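Long-range contacts in phosphoglycerate kinase (Coxiella burnetii, PDB 4NG4), which catalyses reversible phosphate transfer between 1,3-bisphosphoglycerate and ADP, giving 3-phosphoglycerate and ATP, in glycolysis: residues P13-M17 with L397-A401; K25-E31 with C144-D150; M314-I320 with A344-T349; G327-I331 with A361-F366. All coordinates share one frame; numbering follows the deposited sequence.

Contact 1: residues P13-M17 with L397-A401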
loop_
_atom_site.group_PDB
_atom_site.type_symbol
_atom_site.label_atom_id
_atom_site.label_comp_id
_atom_site.label_asym_id
_atom_site.label_seq_id
_atom_site.Cartn_x
_atom_site.Cartn_y
_atom_site.Cartn_z
ATOM N N PRO A 13 -14.254 -8.531 -12.286
ATOM C CA PRO A 13 -14.214 -7.091 -12.539
ATOM C C PRO A 13 -13.565 -6.755 -13.877
ATOM O O PRO A 13 -14.114 -5.949 -14.628
ATOM C CB PRO A 13 -13.384 -6.532 -11.371
ATOM C CG PRO A 13 -12.854 -7.724 -10.611
ATOM C CD PRO A 13 -13.195 -8.971 -11.366
ATOM N N PHE A 14 -12.414 -7.369 -14.164
ATOM C CA PHE A 14 -11.662 -7.114 -15.394
ATOM C C PHE A 14 -10.974 -8.380 -15.913
ATOM O O PHE A 14 -10.969 -9.415 -15.246
ATOM C CB PHE A 14 -10.630 -6.002 -15.170
ATOM C CG PHE A 14 -9.827 -6.157 -13.921
ATOM C CD1 PHE A 14 -8.874 -7.157 -13.814
ATOM C CD2 PHE A 14 -10.011 -5.291 -12.851
ATOM C CE1 PHE A 14 -8.126 -7.302 -12.660
ATOM C CE2 PHE A 14 -9.260 -5.422 -11.693
ATOM C CZ PHE A 14 -8.315 -6.429 -11.597
ATOM N N LEU A 15 -10.379 -8.278 -17.102
ATOM C CA LEU A 15 -9.677 -9.398 -17.739
ATOM C C LEU A 15 -8.334 -9.712 -17.081
ATOM O O LEU A 15 -7.678 -8.831 -16.526
ATOM C CB LEU A 15 -9.437 -9.121 -19.228
ATOM C CG LEU A 15 -10.672 -9.049 -20.118
ATOM C CD1 LEU A 15 -10.306 -8.552 -21.504
ATOM C CD2 LEU A 15 -11.352 -10.393 -20.181
ATOM N N SER A 16 -7.936 -10.978 -17.194
ATOM C CA SER A 16 -6.723 -11.493 -16.579
ATOM C C SER A 16 -5.803 -12.139 -17.614
ATOM O O SER A 16 -6.259 -12.606 -18.663
ATOM C CB SER A 16 -7.094 -12.516 -15.507
ATOM O OG SER A 16 -5.939 -13.201 -15.048
ATOM N N MET A 17 -4.509 -12.172 -17.295
ATOM C CA MET A 17 -3.497 -12.809 -18.143
ATOM C C MET A 17 -3.710 -14.329 -18.234
ATOM O O MET A 17 -3.444 -14.944 -19.267
ATOM C CB MET A 17 -2.099 -12.486 -17.591
ATOM C CG MET A 17 -0.934 -13.114 -18.348
ATOM S SD MET A 17 0.630 -12.255 -18.084
ATOM C CE MET A 17 1.757 -13.654 -18.043
ATOM N N LEU A 397 -8.893 -1.435 -17.035
ATOM C CA LEU A 397 -8.804 -2.891 -17.198
ATOM C C LEU A 397 -10.184 -3.556 -17.228
ATOM O O LEU A 397 -10.388 -4.544 -17.947
ATOM C CB LEU A 397 -7.930 -3.518 -16.111
ATOM C CG LEU A 397 -6.425 -3.287 -16.248
ATOM C CD1 LEU A 397 -5.685 -3.958 -15.099
ATOM C CD2 LEU A 397 -5.895 -3.785 -17.584
ATOM N N THR A 398 -11.121 -3.013 -16.448
ATOM C CA THR A 398 -12.512 -3.486 -16.462
ATOM C C THR A 398 -13.270 -2.987 -17.698
ATOM O O THR A 398 -13.928 -3.773 -18.385
ATOM C CB THR A 398 -13.269 -3.038 -15.204
ATOM O OG1 THR A 398 -13.279 -1.610 -15.147
ATOM C CG2 THR A 398 -12.614 -3.593 -13.937
ATOM N N GLN A 399 -13.173 -1.687 -17.969
ATOM C CA GLN A 399 -13.761 -1.095 -19.178
ATOM C C GLN A 399 -13.477 -1.916 -20.440
ATOM O O GLN A 399 -14.308 -1.981 -21.337
ATOM C CB GLN A 399 -13.216 0.312 -19.418
ATOM C CG GLN A 399 -13.805 1.404 -18.555
ATOM C CD GLN A 399 -13.109 2.752 -18.778
ATOM O OE1 GLN A 399 -12.554 3.005 -19.845
ATOM N NE2 GLN A 399 -13.135 3.614 -17.764
ATOM N N ARG A 400 -12.286 -2.509 -20.508
ATOM C CA ARG A 400 -11.877 -3.329 -21.644
ATOM C C ARG A 400 -12.411 -4.761 -21.542
ATOM O O ARG A 400 -12.751 -5.374 -22.563
ATOM C CB ARG A 400 -10.349 -3.332 -21.770
ATOM C CG ARG A 400 -9.738 -1.949 -22.049
ATOM C CD ARG A 400 -10.199 -1.354 -23.378
ATOM N NE ARG A 400 -10.097 -2.331 -24.455
ATOM C CZ ARG A 400 -8.961 -2.727 -25.014
ATOM N NH1 ARG A 400 -7.794 -2.223 -24.637
ATOM N NH2 ARG A 400 -8.990 -3.639 -25.970
ATOM N N ALA A 401 -12.482 -5.293 -20.321
ATOM C CA ALA A 401 -13.095 -6.604 -20.073
ATOM C C ALA A 401 -14.524 -6.630 -20.598
ATOM O O ALA A 401 -14.934 -7.560 -21.314
ATOM C CB ALA A 401 -13.081 -6.921 -18.581
#
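F14 sets its CB against the L397-T398 step of the C-terminal helix 392-401, with its ring edge toward T398. This is where the end of a phosphoglycerate kinase chain returns to the N-terminal domain and packs on the segment that leads into it. F14 CB is 3.8 Å from L397 CB, and it also sits against the backbone carbonyl of L397. The first torsion puts F14 CG between the backbone N and the carbonyl carbon (chi1 47°). From there the ring starts at the helix surface and its far end leads away from it. T398 CG2 meets this ring at the edge, near the ring plane, 3.3 Å from CD2. OG1 of T398 is instead hydrogen-bonded to K395 O in its own helix. A401, one turn on, presents its methyl to both F14 and L15. The side-chain contacts are mainly apolar, with backbone atoms of L15 and L397 also at the interface. The backbone of L15 and M17 pairs with A174 of the edge strand 171-174, and R400 reaches A169 O and K170 O. So 13-17 runs along strand 171-174, and R400 ties the helix to the residues just before that strand. L15 comes alongside the last turn of the helix, with its branch point CG 3.6 Å from A401 CB.

Contact 2: residues K25-E31 with C144-D150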
loop_
_atom_site.group_PDB
_atom_site.type_symbol
_atom_site.label_atom_id
_atom_site.label_comp_id
_atom_site.label_asym_id
_atom_site.label_seq_id
_atom_site.Cartn_x
_atom_site.Cartn_y
_atom_site.Cartn_z
ATOM N N LYS A 25 2.504 -14.100 -29.239
ATOM C CA LYS A 25 2.055 -12.716 -29.283
ATOM C C LYS A 25 3.117 -11.788 -28.701
ATOM O O LYS A 25 4.033 -12.228 -27.999
ATOM C CB LYS A 25 0.728 -12.562 -28.534
ATOM C CG LYS A 25 -0.488 -13.066 -29.315
ATOM C CD LYS A 25 -1.788 -12.564 -28.689
ATOM C CE LYS A 25 -2.972 -12.647 -29.643
ATOM N NZ LYS A 25 -4.090 -11.785 -29.152
ATOM N N ARG A 26 2.998 -10.505 -29.024
ATOM C CA ARG A 26 3.817 -9.472 -28.396
ATOM C C ARG A 26 3.098 -9.025 -27.144
ATOM O O ARG A 26 1.971 -8.537 -27.225
ATOM C CB ARG A 26 4.005 -8.278 -29.325
ATOM C CG ARG A 26 4.820 -8.574 -30.576
ATOM C CD ARG A 26 4.897 -7.336 -31.440
ATOM N NE ARG A 26 3.627 -7.062 -32.117
ATOM C CZ ARG A 26 3.173 -5.847 -32.442
ATOM N NH1 ARG A 26 3.861 -4.744 -32.143
ATOM N NH2 ARG A 26 2.006 -5.729 -33.070
ATOM N N VAL A 27 3.745 -9.208 -25.994
ATOM C CA VAL A 27 3.116 -8.958 -24.701
ATOM C C VAL A 27 3.915 -7.938 -23.935
ATOM O O VAL A 27 5.105 -8.120 -23.691
ATOM C CB VAL A 27 3.006 -10.244 -23.853
ATOM C CG1 VAL A 27 2.435 -9.925 -22.477
ATOM C CG2 VAL A 27 2.142 -11.284 -24.570
ATOM N N MET A 28 3.227 -6.877 -23.539
ATOM C CA MET A 28 3.832 -5.755 -22.844
ATOM C C MET A 28 3.388 -5.799 -21.378
ATOM O O MET A 28 2.221 -5.548 -21.067
ATOM C CB MET A 28 3.388 -4.463 -23.528
ATOM C CG MET A 28 4.383 -3.329 -23.446
ATOM S SD MET A 28 3.857 -1.921 -24.442
ATOM C CE MET A 28 5.401 -1.533 -25.269
ATOM N N ILE A 29 4.318 -6.153 -20.491
ATOM C CA ILE A 29 4.038 -6.279 -19.062
ATOM C C ILE A 29 4.595 -5.082 -18.290
ATOM O O ILE A 29 5.804 -4.904 -18.214
ATOM C CB ILE A 29 4.664 -7.563 -18.481
ATOM C CG1 ILE A 29 4.193 -8.790 -19.256
ATOM C CG2 ILE A 29 4.311 -7.724 -17.008
ATOM C CD1 ILE A 29 4.960 -10.035 -18.881
ATOM N N ARG A 30 3.707 -4.282 -17.705
ATOM C CA ARG A 30 4.113 -3.183 -16.834
ATOM C C ARG A 30 4.333 -3.724 -15.427
ATOM O O ARG A 30 3.398 -4.195 -14.761
ATOM C CB ARG A 30 3.052 -2.081 -16.816
ATOM C CG ARG A 30 3.388 -0.865 -15.910
ATOM C CD ARG A 30 4.438 0.023 -16.508
ATOM N NE ARG A 30 4.525 1.320 -15.840
ATOM C CZ ARG A 30 5.199 1.562 -14.716
ATOM N NH1 ARG A 30 5.853 0.595 -14.092
ATOM N NH2 ARG A 30 5.192 2.782 -14.199
ATOM N N GLU A 31 5.573 -3.623 -14.970
ATOM C CA GLU A 31 5.957 -4.089 -13.648
ATOM C C GLU A 31 6.533 -2.930 -12.814
ATOM O O GLU A 31 6.851 -1.862 -13.339
ATOM C CB GLU A 31 6.988 -5.204 -13.778
ATOM C CG GLU A 31 6.513 -6.425 -14.566
ATOM C CD GLU A 31 5.693 -7.393 -13.743
ATOM O OE1 GLU A 31 5.552 -7.170 -12.528
ATOM O OE2 GLU A 31 5.190 -8.393 -14.323
ATOM N N CYS A 144 2.376 -3.435 -29.239
ATOM C CA CYS A 144 1.989 -4.722 -28.658
ATOM C C CYS A 144 0.588 -5.206 -29.048
ATOM O O CYS A 144 -0.305 -4.414 -29.360
ATOM C CB CYS A 144 2.091 -4.647 -27.133
ATOM S SG CYS A 144 0.630 -3.941 -26.376
ATOM N N ASP A 145 0.422 -6.525 -29.016
ATOM C CA ASP A 145 -0.884 -7.159 -29.182
ATOM C C ASP A 145 -1.665 -7.067 -27.875
ATOM O O ASP A 145 -2.836 -6.688 -27.875
ATOM C CB ASP A 145 -0.728 -8.634 -29.549
ATOM C CG ASP A 145 -0.079 -8.836 -30.891
ATOM O OD1 ASP A 145 -0.688 -8.436 -31.903
ATOM O OD2 ASP A 145 1.032 -9.414 -30.931
ATOM N N ILE A 146 -1.010 -7.434 -26.771
ATOM C CA ILE A 146 -1.634 -7.444 -25.449
ATOM C C ILE A 146 -0.838 -6.612 -24.447
ATOM O O ILE A 146 0.396 -6.666 -24.427
ATOM C CB ILE A 146 -1.760 -8.878 -24.884
ATOM C CG1 ILE A 146 -2.555 -9.778 -25.834
ATOM C CG2 ILE A 146 -2.430 -8.852 -23.513
ATOM C CD1 ILE A 146 -2.528 -11.222 -25.432
ATOM N N PHE A 147 -1.556 -5.849 -23.620
ATOM C CA PHE A 147 -0.954 -5.121 -22.504
ATOM C C PHE A 147 -1.387 -5.738 -21.188
ATOM O O PHE A 147 -2.577 -5.963 -20.975
ATOM C CB PHE A 147 -1.362 -3.650 -22.532
ATOM C CG PHE A 147 -0.824 -2.848 -21.374
ATOM C CD1 PHE A 147 0.544 -2.749 -21.161
ATOM C CD2 PHE A 147 -1.681 -2.199 -20.494
ATOM C CE1 PHE A 147 1.053 -2.016 -20.114
ATOM C CE2 PHE A 147 -1.179 -1.469 -19.432
ATOM C CZ PHE A 147 0.193 -1.375 -19.245
ATOM N N VAL A 148 -0.418 -5.993 -20.309
ATOM C CA VAL A 148 -0.678 -6.569 -18.999
ATOM C C VAL A 148 -0.243 -5.590 -17.905
ATOM O O VAL A 148 0.958 -5.404 -17.685
ATOM C CB VAL A 148 0.074 -7.897 -18.825
ATOM C CG1 VAL A 148 -0.311 -8.554 -17.523
ATOM C CG2 VAL A 148 -0.238 -8.813 -19.967
ATOM N N MET A 149 -1.215 -4.953 -17.247
ATOM C CA MET A 149 -0.938 -4.098 -16.098
ATOM C C MET A 149 -0.754 -4.970 -14.880
ATOM O O MET A 149 -1.728 -5.439 -14.295
ATOM C CB MET A 149 -2.066 -3.085 -15.853
ATOM C CG MET A 149 -1.839 -2.137 -14.649
ATOM S SD MET A 149 -0.167 -1.467 -14.548
ATOM C CE MET A 149 -0.431 0.017 -13.588
ATOM N N ASP A 150 0.501 -5.162 -14.494
ATOM C CA ASP A 150 0.861 -5.990 -13.358
ATOM C C ASP A 150 1.576 -5.146 -12.300
ATOM O O ASP A 150 2.484 -5.643 -11.641
ATOM C CB ASP A 150 1.767 -7.116 -13.854
ATOM C CG ASP A 150 1.960 -8.222 -12.840
ATOM O OD1 ASP A 150 0.961 -8.656 -12.210
ATOM O OD2 ASP A 150 3.122 -8.673 -12.689
#
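R26 and D145 meet where two neighbouring parallel strands begin. D145 OD2 takes the backbone N-H of R26 at 2.9 Å, nearly straight (170°), with its anti lone pair. D145 CG stands beside its backbone N (chi1 -65°), which turns the carboxylate to R26. The R26 chain bends at chi3, and its guanidinium lies 85° from the carboxylate plane. The salt bridge from R26 NE to D145 OD2 is long, at 3.7 Å. C144 CA lies over one face of the guanidinium. R26 O accepts from both D145 N and I146 N. Beyond it the parallel ladder runs on through M28 N to I146 O, V148 N to M28 O and R30 N to V148 O.

The K25 side chain crosses that of I146 at about a right angle, with CD against CD1. Along the strands, side chains alternate between the two faces. On one face V27 CG1 meets V148 CG2 at 3.8 Å. On the other, R30 CB rests obliquely by F147 CZ (3.8 Å). The R30 chain bends at chi2 and lies side by side with M149, its CG 3.9 Å from M149 SD. The R30 guanidinium then goes to S161 and H70, the latter a predicted substrate-binding residue.

Both are interior strands of the parallel sheet of the N-terminal domain. Strand 64-69 borders 26-31 and strand 171-174 borders 146-149. Helix 46-60 packs on I29 and also touches E31; helix 160-168 packs on F147 and M149 on the other face.

Contact 3: residues M314-I320 with A344-T349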
loop_
_atom_site.group_PDB
_atom_site.type_symbol
_atom_site.label_atom_id
_atom_site.label_comp_id
_atom_site.label_asym_id
_atom_site.label_seq_id
_atom_site.Cartn_x
_atom_site.Cartn_y
_atom_site.Cartn_z
ATOM N N MET A 314 -9.440 -8.225 18.181
ATOM C CA MET A 314 -8.630 -8.997 17.236
ATOM C C MET A 314 -8.915 -10.493 17.353
ATOM O O MET A 314 -9.067 -11.184 16.332
ATOM C CB MET A 314 -7.128 -8.735 17.423
ATOM C CG MET A 314 -6.684 -7.288 17.142
ATOM S SD MET A 314 -7.491 -6.500 15.747
ATOM C CE MET A 314 -7.647 -4.838 16.395
ATOM N N ALA A 315 -8.976 -10.985 18.593
ATOM C CA ALA A 315 -9.205 -12.413 18.855
ATOM C C ALA A 315 -10.582 -12.895 18.352
ATOM O O ALA A 315 -10.749 -14.032 17.911
ATOM C CB ALA A 315 -9.046 -12.691 20.342
ATOM N N GLN A 316 -11.556 -11.994 18.400
ATOM C CA GLN A 316 -12.920 -12.291 18.002
ATOM C C GLN A 316 -13.163 -12.037 16.520
ATOM O O GLN A 316 -14.214 -12.403 15.995
ATOM C CB GLN A 316 -13.872 -11.419 18.810
ATOM C CG GLN A 316 -13.891 -11.739 20.286
ATOM C CD GLN A 316 -14.668 -10.717 21.099
ATOM O OE1 GLN A 316 -14.860 -9.565 20.667
ATOM N NE2 GLN A 316 -15.106 -11.125 22.296
ATOM N N ALA A 317 -12.197 -11.398 15.857
ATOM C CA ALA A 317 -12.363 -10.923 14.485
ATOM C C ALA A 317 -12.321 -12.062 13.489
ATOM O O ALA A 317 -11.572 -13.029 13.667
ATOM C CB ALA A 317 -11.291 -9.912 14.150
ATOM N N GLY A 318 -13.150 -11.938 12.449
ATOM C CA GLY A 318 -13.105 -12.818 11.276
ATOM C C GLY A 318 -12.210 -12.264 10.177
ATOM O O GLY A 318 -11.672 -13.029 9.378
ATOM N N THR A 319 -12.076 -10.934 10.127
ATOM C CA THR A 319 -11.190 -10.253 9.182
ATOM C C THR A 319 -10.583 -9.035 9.873
ATOM O O THR A 319 -11.238 -8.433 10.734
ATOM C CB THR A 319 -11.952 -9.759 7.934
ATOM O OG1 THR A 319 -12.682 -10.844 7.353
ATOM C CG2 THR A 319 -10.988 -9.171 6.910
ATOM N N ILE A 320 -9.350 -8.673 9.499
ATOM C CA ILE A 320 -8.669 -7.503 10.071
ATOM C C ILE A 320 -7.920 -6.677 9.010
ATOM O O ILE A 320 -7.250 -7.226 8.139
ATOM C CB ILE A 320 -7.685 -7.919 11.173
ATOM C CG1 ILE A 320 -8.413 -8.667 12.306
ATOM C CG2 ILE A 320 -6.972 -6.700 11.710
ATOM C CD1 ILE A 320 -7.501 -9.195 13.406
ATOM N N ALA A 344 -1.497 -9.794 18.707
ATOM C CA ALA A 344 -2.912 -10.173 18.717
ATOM C C ALA A 344 -3.417 -10.533 17.311
ATOM O O ALA A 344 -4.115 -11.531 17.136
ATOM C CB ALA A 344 -3.762 -9.075 19.340
ATOM N N VAL A 345 -3.036 -9.739 16.312
ATOM C CA VAL A 345 -3.406 -10.018 14.920
ATOM C C VAL A 345 -2.744 -11.319 14.447
ATOM O O VAL A 345 -3.363 -12.118 13.737
ATOM C CB VAL A 345 -2.996 -8.864 13.974
ATOM C CG1 VAL A 345 -3.449 -9.131 12.537
ATOM C CG2 VAL A 345 -3.580 -7.539 14.465
ATOM N N ALA A 346 -1.494 -11.533 14.851
ATOM C CA ALA A 346 -0.784 -12.766 14.511
ATOM C C ALA A 346 -1.505 -14.007 15.075
ATOM O O ALA A 346 -2.025 -14.827 14.298
ATOM C CB ALA A 346 0.663 -12.707 15.004
ATOM N N LYS A 347 -1.550 -14.120 16.409
ATOM C CA LYS A 347 -2.224 -15.236 17.095
ATOM C C LYS A 347 -3.645 -15.431 16.568
ATOM O O LYS A 347 -4.133 -16.557 16.487
ATOM C CB LYS A 347 -2.298 -15.000 18.612
ATOM C CG LYS A 347 -0.955 -14.938 19.347
ATOM C CD LYS A 347 -1.144 -14.496 20.806
ATOM C CE LYS A 347 0.086 -13.786 21.387
ATOM N NZ LYS A 347 -0.248 -12.907 22.554
ATOM N N SER A 348 -4.288 -14.323 16.204
ATOM C CA SER A 348 -5.660 -14.354 15.739
ATOM C C SER A 348 -5.864 -15.179 14.482
ATOM O O SER A 348 -4.948 -15.446 13.718
ATOM C CB SER A 348 -6.203 -12.944 15.509
ATOM O OG SER A 348 -7.490 -13.000 14.907
ATOM N N THR A 349 -7.113 -15.557 14.297
ATOM C CA THR A 349 -7.533 -16.517 13.296
ATOM C C THR A 349 -8.196 -15.816 12.115
ATOM O O THR A 349 -8.525 -16.440 11.116
ATOM C CB THR A 349 -8.522 -17.515 13.937
ATOM O OG1 THR A 349 -8.820 -18.541 13.009
ATOM C CG2 THR A 349 -9.833 -16.835 14.358
#
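S348 OG donates a hydrogen bond to M314 O at 2.8 Å, joining the ends of two helices. The contact belongs to the Rossmann-like alpha/beta nucleotide-binding domain. Helix 304-316 leads into strand 319-323, which begins a beta-alpha-beta unit with helix 336-347 and strand 351-354. The hydroxyl comes from above the carbonyl plane of M314, 43° out of it. A317 N reaches the same oxygen at 3.2 Å from the opposite face. Two donors thus grip the carbonyl at the C-terminal end of helix 304-316. S348 OG is placed there by its first torsion, which sets it anti to the backbone N (chi1 173°).

Next to this bond lies an apolar patch. M314 CB is 3.9 Å from A344 CB, and M314 CG touches V345 CG2 at 4.1 Å. M314 then bends at chi2 and chi3 and its end leads away from helix 336-347; the side chain also touches V197 and V199 of strand 196-202. V345 splits its two methyls: CG2 goes to M314, while CG1 meets I320 CD1 at 4.1 Å.

Further out, the sheet sets the start of the strand. G318 and I320 pair with Y351, and T319 pairs with P195 and V197. S348 is the first residue to leave helical geometry after helix 336-347, and its OG is also hydrogen-bonded to A350 N.

Contact 4: residues G327-I331 with A361-F366. With ADP (adenosine-5'-diphosphate), chain E.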
loop_
_atom_site.group_PDB
_atom_site.type_symbol
_atom_site.label_atom_id
_atom_site.label_comp_id
_atom_site.label_asym_id
_atom_site.label_seq_id
_atom_site.Cartn_x
_atom_site.Cartn_y
_atom_site.Cartn_z
ATOM N N GLY A 327 1.388 3.423 18.784
ATOM C CA GLY A 327 2.250 4.233 19.637
ATOM C C GLY A 327 3.591 4.509 18.985
ATOM O O GLY A 327 3.871 4.046 17.874
ATOM N N VAL A 328 4.430 5.261 19.673
ATOM C CA VAL A 328 5.739 5.591 19.159
ATOM C C VAL A 328 6.629 4.372 19.312
ATOM O O VAL A 328 7.592 4.366 20.089
ATOM C CB VAL A 328 6.343 6.801 19.899
ATOM C CG1 VAL A 328 7.619 7.279 19.187
ATOM C CG2 VAL A 328 5.313 7.938 20.005
ATOM N N PHE A 329 6.317 3.339 18.537
ATOM C CA PHE A 329 6.989 2.036 18.641
ATOM C C PHE A 329 8.505 2.073 18.446
ATOM O O PHE A 329 9.189 1.160 18.872
ATOM C CB PHE A 329 6.407 1.077 17.595
ATOM C CG PHE A 329 6.950 1.303 16.198
ATOM C CD1 PHE A 329 6.410 2.279 15.378
ATOM C CD2 PHE A 329 8.026 0.548 15.719
ATOM C CE1 PHE A 329 6.916 2.491 14.104
ATOM C CE2 PHE A 329 8.530 0.762 14.441
ATOM C CZ PHE A 329 7.980 1.736 13.639
ATOM N N GLU A 330 9.015 3.095 17.754
ATOM C CA GLU A 330 10.454 3.177 17.415
ATOM C C GLU A 330 11.322 3.278 18.656
ATOM O O GLU A 330 12.387 2.679 18.715
ATOM C CB GLU A 330 10.759 4.366 16.491
ATOM C CG GLU A 330 9.985 4.370 15.146
ATOM C CD GLU A 330 8.679 5.189 15.187
ATOM O OE1 GLU A 330 8.207 5.550 16.293
ATOM O OE2 GLU A 330 8.118 5.468 14.105
ATOM N N ILE A 331 10.864 4.046 19.640
ATOM C CA ILE A 331 11.507 4.078 20.947
ATOM C C ILE A 331 10.857 2.982 21.792
ATOM O O ILE A 331 9.670 2.704 21.639
ATOM C CB ILE A 331 11.423 5.487 21.600
ATOM C CG1 ILE A 331 12.367 5.592 22.797
ATOM C CG2 ILE A 331 10.024 5.812 22.004
ATOM C CD1 ILE A 331 13.854 5.557 22.395
ATOM N N ALA A 361 7.460 -1.379 9.035
ATOM C CA ALA A 361 8.663 -1.194 9.830
ATOM C C ALA A 361 8.489 -1.828 11.212
ATOM O O ALA A 361 9.380 -2.531 11.693
ATOM C CB ALA A 361 9.005 0.275 9.943
ATOM N N ALA A 362 7.325 -1.610 11.829
ATOM C CA ALA A 362 6.996 -2.239 13.122
ATOM C C ALA A 362 7.015 -3.767 13.025
ATOM O O ALA A 362 7.747 -4.440 13.740
ATOM C CB ALA A 362 5.653 -1.775 13.604
ATOM N N LEU A 363 6.201 -4.302 12.124
ATOM C CA LEU A 363 6.140 -5.739 11.877
ATOM C C LEU A 363 7.512 -6.366 11.637
ATOM O O LEU A 363 7.741 -7.531 11.959
ATOM C CB LEU A 363 5.247 -6.019 10.670
ATOM C CG LEU A 363 3.756 -5.815 10.877
ATOM C CD1 LEU A 363 3.036 -6.273 9.622
ATOM C CD2 LEU A 363 3.263 -6.580 12.100
ATOM N N ASP A 364 8.413 -5.590 11.060
ATOM C CA ASP A 364 9.791 -6.017 10.891
ATOM C C ASP A 364 10.516 -6.025 12.245
ATOM O O ASP A 364 11.186 -6.991 12.566
ATOM C CB ASP A 364 10.494 -5.094 9.895
ATOM C CG ASP A 364 11.846 -5.593 9.481
ATOM O OD1 ASP A 364 12.262 -6.708 9.884
ATOM O OD2 ASP A 364 12.500 -4.840 8.733
ATOM N N LYS A 365 10.357 -4.970 13.041
ATOM C CA LYS A 365 11.071 -4.843 14.318
ATOM C C LYS A 365 10.727 -5.935 15.304
ATOM O O LYS A 365 11.587 -6.405 16.046
ATOM C CB LYS A 365 10.766 -3.500 14.979
ATOM C CG LYS A 365 11.523 -3.272 16.289
ATOM C CD LYS A 365 11.413 -1.835 16.754
ATOM C CE LYS A 365 12.511 -1.476 17.713
ATOM N NZ LYS A 365 12.279 -0.125 18.250
ATOM N N PHE A 366 9.462 -6.324 15.317
ATOM C CA PHE A 366 8.974 -7.369 16.212
ATOM C C PHE A 366 9.079 -8.762 15.565
ATOM O O PHE A 366 8.638 -9.754 16.149
ATOM C CB PHE A 366 7.512 -7.080 16.593
ATOM C CG PHE A 366 7.259 -5.664 17.060
ATOM C CD1 PHE A 366 8.095 -5.056 17.992
ATOM C CD2 PHE A 366 6.164 -4.950 16.585
ATOM C CE1 PHE A 366 7.855 -3.760 18.430
ATOM C CE2 PHE A 366 5.902 -3.648 17.024
ATOM C CZ PHE A 366 6.750 -3.058 17.948
HETATM P PB ADP E . 1.959 4.084 8.321
HETATM O O1B ADP E . 2.355 2.783 8.973
HETATM O O2B ADP E . 3.087 4.735 7.546
HETATM O O3B ADP E . 0.639 4.034 7.588
HETATM P PA ADP E . 1.380 6.632 9.509
HETATM O O1A ADP E . 2.091 7.209 8.308
HETATM O O2A ADP E . -0.104 6.860 9.619
HETATM O O3A ADP E . 1.651 5.037 9.595
HETATM O "O5'" ADP E . 2.120 7.256 10.809
HETATM C "C5'" ADP E . 2.874 6.458 11.731
HETATM C "C4'" ADP E . 4.003 7.270 12.348
HETATM O "O4'" ADP E . 3.456 8.222 13.269
HETATM C "C3'" ADP E . 4.995 6.389 13.111
HETATM O "O3'" ADP E . 6.317 6.516 12.568
HETATM C "C2'" ADP E . 4.904 6.840 14.564
HETATM O "O2'" ADP E . 6.183 7.006 15.182
HETATM C "C1'" ADP E . 4.132 8.161 14.534
HETATM N N9 ADP E . 3.191 8.272 15.697
HETATM C C8 ADP E . 2.161 7.442 15.990
HETATM N N7 ADP E . 1.537 7.846 17.128
HETATM C C5 ADP E . 2.160 8.952 17.582
HETATM C C6 ADP E . 2.010 9.883 18.728
HETATM N N6 ADP E . 1.038 9.718 19.659
HETATM N N1 ADP E . 2.886 10.918 18.809
HETATM C C2 ADP E . 3.876 11.127 17.908
HETATM N N3 ADP E . 4.066 10.316 16.849
HETATM C C4 ADP E . 3.258 9.233 16.635
#
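E330 OE2 accepts the O3' hydroxyl of ADP at 2.6 Å, while the backbone carbonyl of the same residue lies 2.8 Å from K365 NZ. The residue belongs to the ADP pocket of the nucleotide-binding domain and sits in a type I turn from V328 to I331. The ADP O2' hydroxyl lies 2.7 Å from E330 OE1 and equally near OE2, so the carboxylate spans both ribose hydroxyls. T359, D358, K208 and S203 add further bonds to the nucleotide.

Behind the carboxylate, the F329 ring packs against helix 357-365. A362 CB sits over one face, 4.0 Å from the ring centroid and 14° off the normal, a CH-pi contact. E330 CG lies over the opposite face. A361 CB approaches F329 CZ obliquely, and K365 CD meets the ring at its edge. The F329 side chain also comes within about 4 Å of the bound magnesium ion.

K365 is extended, with CG anti to the backbone N (chi1 -178°), and reaches the turn, where K365 NZ makes a weak hydrogen bond to F329 O at 3.4 Å.

From the N terminus the chain opens with 13-17, whose partner comes 380 residues later. Contact 1 therefore closes almost the whole chain and encloses the other three. Contact 2 closes first, tying strand 26-31 to strand 146-149 in the N-terminal domain. It touches contact 1, where L397 packs on M149 and M17 on V148. The chain then crosses to the nucleotide-binding domain. There contacts 3 and 4 cross: 314-320 and 327-331 come first, then 344-349 and 361-366. Their centres are about 19 Å apart. Contact 3 joins helix ends and a strand start, and contact 4 joins the ADP-binding turn to helix 357-365. Helix 392-401 finally brings the chain back to its start.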